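Local structure of Thiol:disulfide interchange protein DsbL (Escherichia coli, 3C7M) at residues Phe31-Thr40 and Gln161-Asn169. The protein transfers its disulfide bond to other proteins, working with DsbI as a periplasmic redox system that forms an essential disulfide in AssT. Residues are numbered along the deposited sequence; the frame is centred on the assembly and turned at random.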
# COMPACT_ATOMS: atom_id res chain seq x y z
N PHE A 31 -11.54 0.31 -5.17
CA PHE A 31 -11.28 1.70 -4.80
C PHE A 31 -9.79 1.98 -4.59
O PHE A 31 -9.31 3.06 -4.93
CB PHE A 31 -12.11 2.12 -3.59
CG PHE A 31 -13.50 2.60 -3.94
CD1 PHE A 31 -13.73 3.94 -4.25
CD2 PHE A 31 -14.58 1.72 -3.96
CE1 PHE A 31 -15.01 4.39 -4.58
CE2 PHE A 31 -15.86 2.16 -4.28
CZ PHE A 31 -16.07 3.50 -4.59
N CYS A 32 -9.05 1.00 -4.08
CA CYS A 32 -7.59 1.13 -3.99
C CYS A 32 -6.98 1.38 -5.36
O CYS A 32 -6.13 2.24 -5.52
CB CYS A 32 -6.95 -0.10 -3.35
SG CYS A 32 -7.27 -0.23 -1.58
N TYR A 33 -7.46 0.64 -6.37
CA TYR A 33 -7.00 0.82 -7.74
C TYR A 33 -7.37 2.22 -8.24
O TYR A 33 -6.52 2.92 -8.79
CB TYR A 33 -7.63 -0.27 -8.62
CG TYR A 33 -7.13 -0.39 -10.05
CD1 TYR A 33 -5.94 0.23 -10.47
CD2 TYR A 33 -7.82 -1.16 -10.97
CE1 TYR A 33 -5.47 0.08 -11.79
CE2 TYR A 33 -7.37 -1.32 -12.28
CZ TYR A 33 -6.20 -0.70 -12.68
OH TYR A 33 -5.76 -0.87 -13.98
N LYS A 34 -8.62 2.61 -8.02
CA LYS A 34 -9.12 3.92 -8.45
C LYS A 34 -8.33 5.08 -7.86
O LYS A 34 -7.87 5.97 -8.59
CB LYS A 34 -10.60 4.05 -8.10
CG LYS A 34 -11.52 3.24 -9.00
N TYR A 35 -8.14 5.06 -6.54
CA TYR A 35 -7.36 6.11 -5.87
C TYR A 35 -5.87 6.08 -6.23
O TYR A 35 -5.22 7.13 -6.28
CB TYR A 35 -7.62 6.13 -4.36
CG TYR A 35 -8.99 6.68 -3.97
CD1 TYR A 35 -10.13 5.87 -3.99
CD2 TYR A 35 -9.16 8.02 -3.58
CE1 TYR A 35 -11.39 6.37 -3.65
CE2 TYR A 35 -10.42 8.53 -3.23
CZ TYR A 35 -11.53 7.69 -3.27
OH TYR A 35 -12.79 8.16 -2.93
N ASP A 36 -5.32 4.89 -6.49
CA ASP A 36 -3.92 4.77 -6.93
C ASP A 36 -3.71 5.27 -8.36
O ASP A 36 -2.59 5.65 -8.74
CB ASP A 36 -3.41 3.33 -6.80
CG ASP A 36 -3.03 2.96 -5.38
OD1 ASP A 36 -3.02 3.83 -4.49
OD2 ASP A 36 -2.73 1.77 -5.15
N LYS A 37 -4.78 5.25 -9.15
CA LYS A 37 -4.71 5.80 -10.50
C LYS A 37 -4.81 7.32 -10.45
O LYS A 37 -4.19 8.00 -11.27
CB LYS A 37 -5.82 5.23 -11.38
CG LYS A 37 -5.54 3.80 -11.86
CD LYS A 37 -6.55 3.35 -12.90
CE LYS A 37 -7.83 2.82 -12.27
NZ LYS A 37 -8.82 2.43 -13.31
N ALA A 38 -5.58 7.84 -9.49
CA ALA A 38 -6.00 9.24 -9.51
C ALA A 38 -5.37 10.20 -8.50
O ALA A 38 -5.20 11.38 -8.80
CB ALA A 38 -7.52 9.33 -9.43
N VAL A 39 -5.07 9.71 -7.29
CA VAL A 39 -4.62 10.60 -6.21
C VAL A 39 -3.34 10.21 -5.48
O VAL A 39 -2.57 11.09 -5.10
CB VAL A 39 -5.76 10.94 -5.17
CG1 VAL A 39 -7.08 11.23 -5.88
CG2 VAL A 39 -5.95 9.81 -4.15
N THR A 40 -3.09 8.92 -5.28
CA THR A 40 -1.97 8.48 -4.43
C THR A 40 -0.61 9.09 -4.81
O THR A 40 0.07 9.68 -3.96
CB THR A 40 -1.87 6.94 -4.37
OG1 THR A 40 -3.13 6.41 -3.93
CG2 THR A 40 -0.79 6.50 -3.37
N GLN A 161 -13.12 2.18 8.15
CA GLN A 161 -13.82 2.65 6.96
C GLN A 161 -13.34 1.96 5.68
O GLN A 161 -13.45 2.50 4.58
CB GLN A 161 -13.75 4.18 6.85
CG GLN A 161 -12.33 4.78 6.94
CD GLN A 161 -11.70 4.94 5.58
OE1 GLN A 161 -12.19 5.69 4.74
NE2 GLN A 161 -10.60 4.23 5.35
N GLY A 162 -12.83 0.74 5.84
CA GLY A 162 -12.41 -0.08 4.71
C GLY A 162 -11.04 0.28 4.19
O GLY A 162 -10.25 0.93 4.88
N VAL A 163 -10.76 -0.16 2.97
CA VAL A 163 -9.56 0.26 2.26
C VAL A 163 -9.97 1.00 0.97
O VAL A 163 -11.03 0.73 0.42
CB VAL A 163 -8.60 -0.92 1.96
CG1 VAL A 163 -7.91 -1.39 3.23
CG2 VAL A 163 -9.33 -2.08 1.27
N PRO A 164 -9.13 1.94 0.50
CA PRO A 164 -7.85 2.35 1.07
C PRO A 164 -8.01 3.11 2.38
O PRO A 164 -9.06 3.74 2.62
CB PRO A 164 -7.28 3.29 0.01
CG PRO A 164 -8.48 3.81 -0.72
CD PRO A 164 -9.46 2.69 -0.73
N ALA A 165 -6.98 3.04 3.21
CA ALA A 165 -6.96 3.76 4.48
C ALA A 165 -5.66 4.56 4.54
O ALA A 165 -4.57 4.00 4.73
CB ALA A 165 -7.08 2.79 5.65
N TYR A 166 -5.78 5.87 4.34
CA TYR A 166 -4.63 6.77 4.42
C TYR A 166 -4.50 7.30 5.83
O TYR A 166 -5.42 7.94 6.35
CB TYR A 166 -4.77 7.94 3.45
CG TYR A 166 -4.81 7.54 1.99
CD1 TYR A 166 -6.03 7.26 1.37
CD2 TYR A 166 -3.65 7.50 1.21
CE1 TYR A 166 -6.09 6.93 0.01
CE2 TYR A 166 -3.70 7.17 -0.15
CZ TYR A 166 -4.93 6.89 -0.74
OH TYR A 166 -5.02 6.55 -2.07
N VAL A 167 -3.35 7.03 6.44
CA VAL A 167 -3.09 7.35 7.84
C VAL A 167 -1.87 8.27 7.96
O VAL A 167 -0.81 7.99 7.40
CB VAL A 167 -2.86 6.06 8.67
CG1 VAL A 167 -2.57 6.41 10.13
CG2 VAL A 167 -4.07 5.12 8.58
N VAL A 168 -2.02 9.36 8.70
CA VAL A 168 -0.93 10.30 8.92
C VAL A 168 -0.33 10.07 10.29
O VAL A 168 -1.05 10.10 11.30
CB VAL A 168 -1.41 11.77 8.79
CG1 VAL A 168 -0.25 12.73 8.97
CG2 VAL A 168 -2.07 11.99 7.43
N ASN A 169 0.98 9.84 10.31
CA ASN A 169 1.77 9.66 11.54
C ASN A 169 1.26 8.56 12.46
O ASN A 169 1.40 8.64 13.69
CB ASN A 169 1.93 11.00 12.28
CG ASN A 169 2.78 11.97 11.49
OD1 ASN A 169 3.50 11.57 10.58
ND2 ASN A 169 2.70 13.24 11.85
O HOH W 1 -5.59 3.66 -2.86
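Cys32 lies against Val163 and Pro164, its SG 3.5 Å from Pro164 N and 3.8 Å from Val163 CB. The peptide bond between these two residues is cis, the cis-proline loop of the thioredoxin fold facing the redox-active CxxC. With SG anti to the carbonyl carbon of Cys32 and beside its backbone N (chi1 -72°), the sulfur also lies 3.7 Å from Pro164 CD. Phe31 CB packs on the same CD at 3.9 Å, while the Tyr35 ring approaches CG obliquely. Within 161-169, Gln161 NE2 donates to Pro164 O, which lies close to the plane of the glutamine amide, and Thr176 OG1 gives that carbonyl a second bond.

Polar contacts gather toward the C-terminal end of helix 30-38 and at Thr40 just beyond it. Tyr166 reaches from strand 165-168 to place its OH 2.7 Å from Thr40 OG1, which sits at the ring edge in plane; the OH also packs on Tyr35 CB at 3.5 Å. Thr40 OG1 in turn donates to the anti lone pair of Asp36 OD1 (2.6 Å), and water 1 joins that oxygen to Tyr166 OH. The other carboxylate oxygen, OD2, is held by Lys23 and Tyr101.

The chemistry thus divides: apolar and sulfur contacts bring Cys32, reduced here, against the cis-proline, while a water-containing network satisfies the buried Asp36 and ties the helix to the central sheet.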